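Long-range contacts in cyclopenase asqI (Emericella nidulans, PDB 5YY3), which catalyses the zinc-dependent ring contraction of 4'-methoxycyclopenin to 4'-methoxyviridicatin, with loss of methyl isocyanate, in the biosynthesis of aspoquinolone mycotoxins: residues A[230-235]-A[563-568]; A[429-434]-A[443-448]; A[571-576]-A[641-646]. All blocks are in the same frame, centred on the assembly; numbering follows the deposited sequence.

Interaction 1: A[230-235]-A[563-568]; sequences LCWSLP and LPVGKV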
loop_
_atom_site.group_PDB
_atom_site.type_symbol
_atom_site.label_atom_id
_atom_site.label_comp_id
_atom_site.label_asym_id
_atom_site.label_seq_id
_atom_site.Cartn_x
_atom_site.Cartn_y
_atom_site.Cartn_z
ATOM N N LEU A 230 1.178 -2.384 16.278
ATOM C CA LEU A 230 2.474 -1.812 15.966
ATOM C C LEU A 230 3.367 -2.775 15.194
ATOM O O LEU A 230 4.229 -2.354 14.419
ATOM C CB LEU A 230 3.180 -1.384 17.250
ATOM C CG LEU A 230 3.259 0.115 17.507
ATOM C CD1 LEU A 230 1.943 0.756 17.173
ATOM C CD2 LEU A 230 3.625 0.364 18.958
ATOM N N CYS A 231 3.167 -4.071 15.412
ATOM C CA CYS A 231 3.991 -5.076 14.760
ATOM C C CYS A 231 3.785 -5.049 13.241
ATOM O O CYS A 231 4.715 -5.277 12.464
ATOM C CB CYS A 231 3.676 -6.457 15.331
ATOM S SG CYS A 231 3.985 -6.599 17.122
ATOM N N TRP A 232 2.564 -4.755 12.824
ATOM C CA TRP A 232 2.280 -4.651 11.409
ATOM C C TRP A 232 2.405 -3.212 10.930
ATOM O O TRP A 232 2.065 -2.903 9.793
ATOM C CB TRP A 232 0.884 -5.185 11.115
ATOM C CG TRP A 232 0.725 -6.617 11.465
ATOM C CD1 TRP A 232 0.138 -7.131 12.587
ATOM C CD2 TRP A 232 1.152 -7.740 10.684
ATOM N NE1 TRP A 232 0.164 -8.506 12.547
ATOM C CE2 TRP A 232 0.781 -8.906 11.391
ATOM C CE3 TRP A 232 1.810 -7.873 9.448
ATOM C CZ2 TRP A 232 1.044 -10.195 10.905
ATOM C CZ3 TRP A 232 2.084 -9.162 8.967
ATOM C CH2 TRP A 232 1.696 -10.300 9.694
ATOM N N SER A 233 2.876 -2.343 11.818
ATOM C CA SER A 233 3.048 -0.922 11.521
ATOM C C SER A 233 1.721 -0.224 11.254
ATOM O O SER A 233 1.680 0.748 10.511
ATOM C CB SER A 233 3.990 -0.715 10.324
ATOM O OG SER A 233 5.348 -0.892 10.709
ATOM N N LEU A 234 0.646 -0.712 11.877
ATOM C CA LEU A 234 -0.671 -0.088 11.754
ATOM C C LEU A 234 -0.872 0.988 12.836
ATOM O O LEU A 234 -0.136 1.038 13.814
ATOM C CB LEU A 234 -1.764 -1.156 11.836
ATOM C CG LEU A 234 -1.649 -2.267 10.792
ATOM C CD1 LEU A 234 -2.725 -3.327 10.980
ATOM C CD2 LEU A 234 -1.739 -1.660 9.412
ATOM N N PRO A 235 -1.847 1.877 12.647
ATOM C CA PRO A 235 -1.991 2.917 13.667
ATOM C C PRO A 235 -2.448 2.410 15.035
ATOM O O PRO A 235 -3.014 1.320 15.165
ATOM C CB PRO A 235 -3.039 3.871 13.056
ATOM C CG PRO A 235 -3.542 3.228 11.845
ATOM C CD PRO A 235 -2.556 2.213 11.398
ATOM N N LEU A 563 2.836 -14.131 23.055
ATOM C CA LEU A 563 3.825 -13.240 22.460
ATOM C C LEU A 563 3.186 -12.332 21.421
ATOM O O LEU A 563 2.432 -12.806 20.576
ATOM C CB LEU A 563 4.950 -14.057 21.822
ATOM C CG LEU A 563 6.325 -14.214 22.462
ATOM C CD1 LEU A 563 6.255 -14.302 23.952
ATOM C CD2 LEU A 563 7.015 -15.432 21.877
ATOM N N PRO A 564 3.484 -11.025 21.476
ATOM C CA PRO A 564 3.178 -10.191 20.313
ATOM C C PRO A 564 3.800 -10.810 19.069
ATOM O O PRO A 564 4.850 -11.414 19.194
ATOM C CB PRO A 564 3.825 -8.855 20.661
ATOM C CG PRO A 564 3.763 -8.812 22.172
ATOM C CD PRO A 564 4.008 -10.235 22.603
ATOM N N VAL A 565 3.157 -10.681 17.914
ATOM C CA VAL A 565 3.584 -11.368 16.698
ATOM C C VAL A 565 5.023 -10.975 16.264
ATOM O O VAL A 565 5.753 -11.799 15.707
ATOM C CB VAL A 565 2.566 -11.111 15.543
ATOM C CG1 VAL A 565 2.506 -9.639 15.167
ATOM C CG2 VAL A 565 2.862 -11.976 14.313
ATOM N N GLY A 566 5.435 -9.738 16.544
ATOM C CA GLY A 566 6.770 -9.289 16.197
ATOM C C GLY A 566 6.918 -8.888 14.740
ATOM O O GLY A 566 5.929 -8.720 14.022
ATOM N N LYS A 567 8.164 -8.726 14.295
ATOM C CA LYS A 567 8.441 -8.391 12.893
ATOM C C LYS A 567 9.388 -9.392 12.254
ATOM O O LYS A 567 10.166 -10.045 12.952
ATOM C CB LYS A 567 9.014 -6.982 12.799
ATOM C CG LYS A 567 7.976 -5.909 13.113
ATOM C CD LYS A 567 8.627 -4.559 13.350
ATOM C CE LYS A 567 7.611 -3.442 13.245
ATOM N NZ LYS A 567 8.310 -2.130 13.289
ATOM N N VAL A 568 9.325 -9.516 10.928
ATOM C CA VAL A 568 10.154 -10.494 10.209
ATOM C C VAL A 568 11.633 -10.310 10.558
ATOM O O VAL A 568 12.346 -11.288 10.819
ATOM C CB VAL A 568 9.951 -10.388 8.678
ATOM C CG1 VAL A 568 11.001 -11.245 7.913
ATOM C CG2 VAL A 568 8.519 -10.805 8.305
#

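Interaction 2: A[429-434]-A[443-448]; sequences VRLQDR and HITTFL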
loop_
_atom_site.group_PDB
_atom_site.type_symbol
_atom_site.label_atom_id
_atom_site.label_comp_id
_atom_site.label_asym_id
_atom_site.label_seq_id
_atom_site.Cartn_x
_atom_site.Cartn_y
_atom_site.Cartn_z
ATOM N N VAL A 429 15.030 -13.745 28.116
ATOM C CA VAL A 429 13.915 -14.435 27.453
ATOM C C VAL A 429 14.493 -15.253 26.283
ATOM O O VAL A 429 15.207 -14.694 25.445
ATOM C CB VAL A 429 12.825 -13.428 26.948
ATOM C CG1 VAL A 429 11.608 -14.160 26.404
ATOM C CG2 VAL A 429 12.404 -12.484 28.081
ATOM N N ARG A 430 14.222 -16.562 26.246
ATOM C CA ARG A 430 14.862 -17.482 25.278
ATOM C C ARG A 430 13.900 -18.476 24.708
ATOM O O ARG A 430 12.916 -18.810 25.350
ATOM C CB ARG A 430 15.942 -18.379 25.905
ATOM C CG ARG A 430 16.668 -17.889 27.083
ATOM C CD ARG A 430 17.946 -18.706 27.253
ATOM N NE ARG A 430 17.839 -19.856 28.139
ATOM C CZ ARG A 430 18.910 -20.464 28.630
ATOM N NH1 ARG A 430 20.111 -20.025 28.275
ATOM N NH2 ARG A 430 18.798 -21.498 29.458
ATOM N N LEU A 431 14.262 -19.059 23.574
ATOM C CA LEU A 431 13.618 -20.281 23.115
ATOM C C LEU A 431 13.934 -21.426 24.076
ATOM O O LEU A 431 14.969 -21.430 24.752
ATOM C CB LEU A 431 14.086 -20.649 21.708
ATOM C CG LEU A 431 13.710 -19.699 20.573
ATOM C CD1 LEU A 431 14.492 -20.054 19.317
ATOM C CD2 LEU A 431 12.208 -19.788 20.315
ATOM N N GLN A 432 13.038 -22.398 24.137
ATOM C CA GLN A 432 13.314 -23.585 24.912
ATOM C C GLN A 432 14.274 -24.483 24.136
ATOM O O GLN A 432 15.187 -25.077 24.709
ATOM C CB GLN A 432 12.030 -24.325 25.234
ATOM C CG GLN A 432 11.204 -23.678 26.315
ATOM C CD GLN A 432 10.030 -24.546 26.672
ATOM O OE1 GLN A 432 10.170 -25.766 26.823
ATOM N NE2 GLN A 432 8.853 -23.940 26.769
ATOM N N ASP A 433 14.047 -24.582 22.831
ATOM C CA ASP A 433 14.936 -25.311 21.944
ATOM C C ASP A 433 16.095 -24.418 21.519
ATOM O O ASP A 433 15.912 -23.522 20.713
ATOM C CB ASP A 433 14.169 -25.811 20.729
ATOM C CG ASP A 433 15.057 -26.496 19.705
ATOM O OD1 ASP A 433 16.242 -26.779 19.995
ATOM O OD2 ASP A 433 14.553 -26.758 18.595
ATOM N N ARG A 434 17.278 -24.671 22.066
ATOM C CA ARG A 434 18.458 -23.853 21.786
ATOM C C ARG A 434 19.462 -24.552 20.856
ATOM O O ARG A 434 20.673 -24.294 20.927
ATOM C CB ARG A 434 19.152 -23.479 23.097
ATOM C CG ARG A 434 18.279 -22.680 24.040
ATOM C CD ARG A 434 18.998 -22.333 25.339
ATOM N NE ARG A 434 18.816 -23.326 26.403
ATOM C CZ ARG A 434 17.678 -23.507 27.081
ATOM N NH1 ARG A 434 16.579 -22.808 26.774
ATOM N NH2 ARG A 434 17.624 -24.418 28.054
ATOM N N HIS A 443 16.375 -13.944 21.283
ATOM C CA HIS A 443 15.809 -13.989 19.935
ATOM C C HIS A 443 14.789 -15.109 19.893
ATOM O O HIS A 443 15.151 -16.292 19.834
ATOM C CB HIS A 443 16.894 -14.186 18.854
ATOM C CG HIS A 443 17.914 -13.085 18.826
ATOM N ND1 HIS A 443 17.960 -12.136 17.825
ATOM C CD2 HIS A 443 18.897 -12.758 19.699
ATOM C CE1 HIS A 443 18.933 -11.278 18.079
ATOM N NE2 HIS A 443 19.517 -11.631 19.212
ATOM N N ILE A 444 13.511 -14.734 19.943
ATOM C CA ILE A 444 12.442 -15.720 19.976
ATOM C C ILE A 444 11.479 -15.563 18.785
ATOM O O ILE A 444 11.577 -14.609 17.993
ATOM C CB ILE A 444 11.683 -15.646 21.315
ATOM C CG1 ILE A 444 11.039 -14.274 21.512
ATOM C CG2 ILE A 444 12.645 -15.944 22.486
ATOM C CD1 ILE A 444 10.295 -14.135 22.859
ATOM N N THR A 445 10.553 -16.507 18.657
ATOM C CA THR A 445 9.876 -16.708 17.380
ATOM C C THR A 445 8.358 -16.961 17.464
ATOM O O THR A 445 7.876 -17.774 18.255
ATOM C CB THR A 445 10.528 -17.883 16.645
ATOM O OG1 THR A 445 11.940 -17.688 16.657
ATOM C CG2 THR A 445 10.048 -17.966 15.208
ATOM N N THR A 446 7.621 -16.250 16.626
ATOM C CA THR A 446 6.207 -16.503 16.437
ATOM C C THR A 446 5.992 -17.036 15.029
ATOM O O THR A 446 6.874 -16.923 14.172
ATOM C CB THR A 446 5.389 -15.240 16.620
ATOM O OG1 THR A 446 5.729 -14.315 15.580
ATOM C CG2 THR A 446 5.679 -14.612 17.989
ATOM N N PHE A 447 4.825 -17.610 14.784
ATOM C CA PHE A 447 4.486 -18.063 13.447
ATOM C C PHE A 447 3.013 -17.803 13.155
ATOM O O PHE A 447 2.176 -17.732 14.063
ATOM C CB PHE A 447 4.824 -19.548 13.263
ATOM C CG PHE A 447 4.297 -20.449 14.356
ATOM C CD1 PHE A 447 2.999 -20.942 14.306
ATOM C CD2 PHE A 447 5.112 -20.831 15.412
ATOM C CE1 PHE A 447 2.514 -21.788 15.311
ATOM C CE2 PHE A 447 4.636 -21.676 16.410
ATOM C CZ PHE A 447 3.330 -22.148 16.360
ATOM N N LEU A 448 2.714 -17.635 11.876
ATOM C CA LEU A 448 1.348 -17.485 11.417
ATOM C C LEU A 448 1.032 -18.697 10.567
ATOM O O LEU A 448 1.595 -18.859 9.503
ATOM C CB LEU A 448 1.168 -16.179 10.630
ATOM C CG LEU A 448 1.346 -14.970 11.556
ATOM C CD1 LEU A 448 2.007 -13.785 10.888
ATOM C CD2 LEU A 448 0.013 -14.551 12.182
HETATM O O HOH W 1 16.332 -17.340 22.299
#

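Interaction 3: A[571-576]-A[641-646]; sequences MPFVAF and FKIYRT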
loop_
_atom_site.group_PDB
_atom_site.type_symbol
_atom_site.label_atom_id
_atom_site.label_comp_id
_atom_site.label_asym_id
_atom_site.label_seq_id
_atom_site.Cartn_x
_atom_site.Cartn_y
_atom_site.Cartn_z
ATOM N N MET A 571 11.542 -7.749 16.078
ATOM C CA MET A 571 11.091 -6.500 16.679
ATOM C C MET A 571 11.606 -6.365 18.103
ATOM O O MET A 571 11.533 -7.309 18.889
ATOM C CB MET A 571 9.570 -6.423 16.645
ATOM C CG MET A 571 8.976 -5.171 17.258
ATOM S SD MET A 571 7.187 -5.203 17.069
ATOM C CE MET A 571 6.670 -3.777 18.046
ATOM N N PRO A 572 12.144 -5.188 18.443
ATOM C CA PRO A 572 12.721 -5.034 19.787
ATOM C C PRO A 572 11.673 -4.829 20.881
ATOM O O PRO A 572 10.782 -3.991 20.765
ATOM C CB PRO A 572 13.638 -3.803 19.641
ATOM C CG PRO A 572 13.131 -3.073 18.458
ATOM C CD PRO A 572 12.519 -4.090 17.533
ATOM N N PHE A 573 11.789 -5.626 21.942
ATOM C CA PHE A 573 10.951 -5.477 23.128
ATOM C C PHE A 573 11.832 -5.338 24.358
ATOM O O PHE A 573 13.019 -5.630 24.313
ATOM C CB PHE A 573 10.012 -6.673 23.291
ATOM C CG PHE A 573 8.822 -6.645 22.375
ATOM C CD1 PHE A 573 8.980 -6.807 21.003
ATOM C CD2 PHE A 573 7.540 -6.485 22.886
ATOM C CE1 PHE A 573 7.882 -6.795 20.144
ATOM C CE2 PHE A 573 6.441 -6.468 22.035
ATOM C CZ PHE A 573 6.618 -6.622 20.647
ATOM N N VAL A 574 11.257 -4.892 25.463
ATOM C CA VAL A 574 11.996 -4.858 26.715
ATOM C C VAL A 574 11.313 -5.767 27.730
ATOM O O VAL A 574 10.082 -5.763 27.843
ATOM C CB VAL A 574 12.096 -3.426 27.276
ATOM C CG1 VAL A 574 12.758 -3.429 28.655
ATOM C CG2 VAL A 574 12.863 -2.533 26.304
ATOM N N ALA A 575 12.102 -6.568 28.435
ATOM C CA ALA A 575 11.586 -7.383 29.525
ATOM C C ALA A 575 11.904 -6.707 30.843
ATOM O O ALA A 575 12.973 -6.139 31.009
ATOM C CB ALA A 575 12.165 -8.772 29.494
ATOM N N PHE A 576 10.954 -6.769 31.767
ATOM C CA PHE A 576 11.053 -6.118 33.058
ATOM C C PHE A 576 10.705 -7.139 34.129
ATOM O O PHE A 576 9.734 -7.888 33.988
ATOM C CB PHE A 576 10.113 -4.903 33.110
ATOM C CG PHE A 576 9.779 -4.431 34.499
ATOM C CD1 PHE A 576 8.719 -4.989 35.204
ATOM C CD2 PHE A 576 10.492 -3.397 35.084
ATOM C CE1 PHE A 576 8.391 -4.545 36.460
ATOM C CE2 PHE A 576 10.167 -2.945 36.354
ATOM C CZ PHE A 576 9.121 -3.519 37.041
ATOM N N PHE A 641 15.051 -7.902 24.157
ATOM C CA PHE A 641 14.999 -9.112 23.348
ATOM C C PHE A 641 14.236 -8.779 22.079
ATOM O O PHE A 641 13.640 -7.718 21.967
ATOM C CB PHE A 641 14.332 -10.276 24.092
ATOM C CG PHE A 641 12.858 -10.072 24.364
ATOM C CD1 PHE A 641 12.439 -9.238 25.391
ATOM C CD2 PHE A 641 11.895 -10.731 23.614
ATOM C CE1 PHE A 641 11.087 -9.052 25.652
ATOM C CE2 PHE A 641 10.549 -10.556 23.882
ATOM C CZ PHE A 641 10.151 -9.717 24.898
ATOM N N LYS A 642 14.247 -9.693 21.125
ATOM C CA LYS A 642 13.573 -9.437 19.879
ATOM C C LYS A 642 12.613 -10.571 19.565
ATOM O O LYS A 642 12.905 -11.749 19.806
ATOM C CB LYS A 642 14.587 -9.257 18.742
ATOM C CG LYS A 642 15.404 -7.956 18.822
ATOM C CD LYS A 642 16.260 -7.779 17.559
ATOM C CE LYS A 642 17.378 -6.770 17.749
ATOM N NZ LYS A 642 18.052 -6.448 16.452
ATOM N N ILE A 643 11.455 -10.204 19.037
ATOM C CA ILE A 643 10.510 -11.181 18.516
ATOM C C ILE A 643 10.504 -11.144 16.990
ATOM O O ILE A 643 10.338 -10.080 16.389
ATOM C CB ILE A 643 9.097 -10.929 19.053
ATOM C CG1 ILE A 643 9.151 -10.867 20.577
ATOM C CG2 ILE A 643 8.152 -12.011 18.595
ATOM C CD1 ILE A 643 7.824 -10.562 21.206
ATOM N N TYR A 644 10.682 -12.324 16.396
ATOM C CA TYR A 644 10.738 -12.525 14.950
ATOM C C TYR A 644 9.465 -13.185 14.441
ATOM O O TYR A 644 9.037 -14.228 14.942
ATOM C CB TYR A 644 11.939 -13.403 14.561
ATOM C CG TYR A 644 13.291 -12.777 14.824
ATOM C CD1 TYR A 644 13.779 -12.653 16.124
ATOM C CD2 TYR A 644 14.092 -12.328 13.768
ATOM C CE1 TYR A 644 15.019 -12.074 16.368
ATOM C CE2 TYR A 644 15.326 -11.750 13.999
ATOM C CZ TYR A 644 15.785 -11.626 15.301
ATOM O OH TYR A 644 17.010 -11.054 15.544
ATOM N N ARG A 645 8.877 -12.575 13.422
ATOM C CA ARG A 645 7.670 -13.077 12.796
ATOM C C ARG A 645 8.009 -14.036 11.663
ATOM O O ARG A 645 8.974 -13.824 10.921
ATOM C CB ARG A 645 6.841 -11.907 12.268
ATOM C CG ARG A 645 5.502 -12.278 11.730
ATOM C CD ARG A 645 4.703 -11.022 11.451
ATOM N NE ARG A 645 5.119 -10.348 10.229
ATOM C CZ ARG A 645 5.310 -9.035 10.134
ATOM N NH1 ARG A 645 5.145 -8.262 11.206
ATOM N NH2 ARG A 645 5.674 -8.500 8.975
ATOM N N THR A 646 7.173 -15.063 11.527
ATOM C CA THR A 646 7.372 -16.194 10.623
ATOM C C THR A 646 6.014 -16.622 10.051
ATOM O O THR A 646 4.979 -16.384 10.674
ATOM C CB THR A 646 8.061 -17.349 11.398
ATOM O OG1 THR A 646 9.478 -17.284 11.193
ATOM C CG2 THR A 646 7.543 -18.717 11.035
#

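Interaction 1: A[230-235]-A[563-568]
Cys231 and Trp232 meet Val565, Gly566 and Lys567 in a buried contact between two domains, where the C-terminal end of helix 210-231 in the hemocyanin-type metal-binding domain rests on the loop that leads into strand 571-580 of the Ig-like domain. The Cys231 side chain is small enough to sit close against that loop: its CB lies 3.4 Å from Val565 CG1. With SG anti to the carbonyl carbon (chi1 -60°), the sulfur faces Gly566 N, which gives it a weak hydrogen bond of 3.5 Å, N to SG. Val565 directs CG1 into this corner, where it also approaches Trp232 NE1 at 3.7 Å; the two side chains cross at about a right angle. The indole NE1 is hydrogen-bonded to Tyr175 OH.

The helix ends here in a Schellman motif. Ser233, with positive phi (65°), is its C-prime residue; Leu234 N bonds to Ser229 O, and Ser233 N makes a weak bond to Leu230 O. The long aliphatic part of Lys567 runs beside this helix end, with CG 3.4 Å from Cys231 O and CE 3.7 Å from Leu230 O, which carries its amino group out toward exposed Ser233. A positive charge near the carbonyl end of a helix would be favoured by the helix dipole. Gly566 suits its place because its backbone, at phi 80°, takes up a conformation that favours glycine. Cys231 O and Gly566 O, one from each domain, both accept hydrogen bonds from Arg645 NH1, while the Arg645 guanidinium forms a cation-pi contact with Trp232.

Interaction 2: A[429-434]-A[443-448]
Ile444, Leu431 and Val429 carry the apolar contact between two strands of the Ig-like beta domain that do not pair directly. Strands 422-431 and 443-449 each run antiparallel to strand 461-475, and within these segments they diverge, their short axes making an angle of 60° and approaching to 5.8 Å. No direct hydrogen bond joins them, and the contact is made by side chains and one bridging water.

Ile444 has the most surface buried here, and its two branches reach different parts of the opposing strand. CG2 rests on the backbone, 3.6 Å from Arg430 C and close to Leu431 N. In the other branch, chi1 of 61° sets CG1 between the backbone N and the carbonyl carbon, and the extended chi2 (-178°) then brings CD1 to 3.8 Å from Val429 CG1. The two side chains cross obliquely. Beta-branched residues suit both places, since they favour extended backbone and present methyl groups close to the chain.

Leu431 lies beside the other strand and touches three successive residues of it. Its CG packs 3.8 Å from His443 O, while CD2 reaches past Ile444 CB to 4.0 Å from Thr445 N. A leucine suits this site because its two methyls can touch His443, Ile444 and Thr445 without needing a polar partner. At the partly exposed end, His443 CB is directed away from the other strand, and the ring ND1 is hydrogen-bonded to Tyr644 OH; Ile444 also packs on Phe641 and Ile643 of the neighbouring strand 636-644. Where the two backbones stand too far apart to bond directly, a water links them: it accepts from Leu431 N at 3.0 Å and donates to His443 O at 2.9 Å.

Interaction 3: A[571-576]-A[641-646]
Met571 and Phe573 pair with Ile643 and Phe641 through four backbone hydrogen bonds, forming an antiparallel ladder in the sheet of the Ig-like domain. Met571 with Ile643 and Phe573 with Phe641 are hydrogen-bonded pairs, and Pro572 with Lys642 between them is a non-hydrogen-bonded pair. There Pro572 owes no N-H to Lys642, and on its other side it can only accept in its backbone bond with Glu498. The straightest bond is Phe573 N to Phe641 O, 2.8 Å with 176° at the hydrogen. Met571 N lies above the carbonyl plane of Ile643, 2.6 Å from its O. Lys642 CA adds a CA-H...O contact to Met571 O at 3.1 Å.

Aromatic and CH-pi contacts occupy the face of the sheet that carries Met571, Phe573, Phe641 and Ile643. Phe573 CB sits over one face of the Phe641 ring, 3.8 Å from its centroid and displaced toward the rim. Ile643 CD1 lies over the centre of the Phe573 ring at 3.9 Å from its centroid. The two phenyl rings are oblique, with planes at 35°. Chi1 of 67° puts Phe641 CG between the backbone N and the carbonyl carbon, and the ring's CZ and CE1 come to Phe573 CB. Its edge meets Ala575 N in the ring plane, and the small Ala575 CB packs 4.0 Å from Phe641 CE1. The flat rings offer faces to CB and CD1, and the apolar isoleucine methyl suits this buried side.

On the other face, Lys642 CG passes Pro572 CA before its extended chain leads away.

Strand 571-580 lies between 636-644 and 487-497 in the sheet, and strand 636-644 runs parallel to 443-449 beyond it. Helix 210-231 reaches the buried face, Cys231 touching Met571 and Thr227 touching Phe573.

How the interactions relate
All three contacts lie on the same side of the chain's centre, with interactions 1 and 2 each close to interaction 3: its centre is about 10 Å from each of theirs, which are about 16 Å apart. Interactions 2 and 3 share a sheet through the neighbouring strands 443-449 and 636-644, where Leu448 N is probably hydrogen-bonded to Thr646 O (2.9 Å). Loop 563-568 of interaction 1 is fastened to the beta domain by probable hydrogen bonds, Lys567 O to Arg645 N at 2.9 Å and Val565 O to Thr446 OG1 at 2.5 Å, while its other side meets the end of helix 210-231. The zinc site of His186, His190 and His218 lies away from all three, although His218 belongs to that helix.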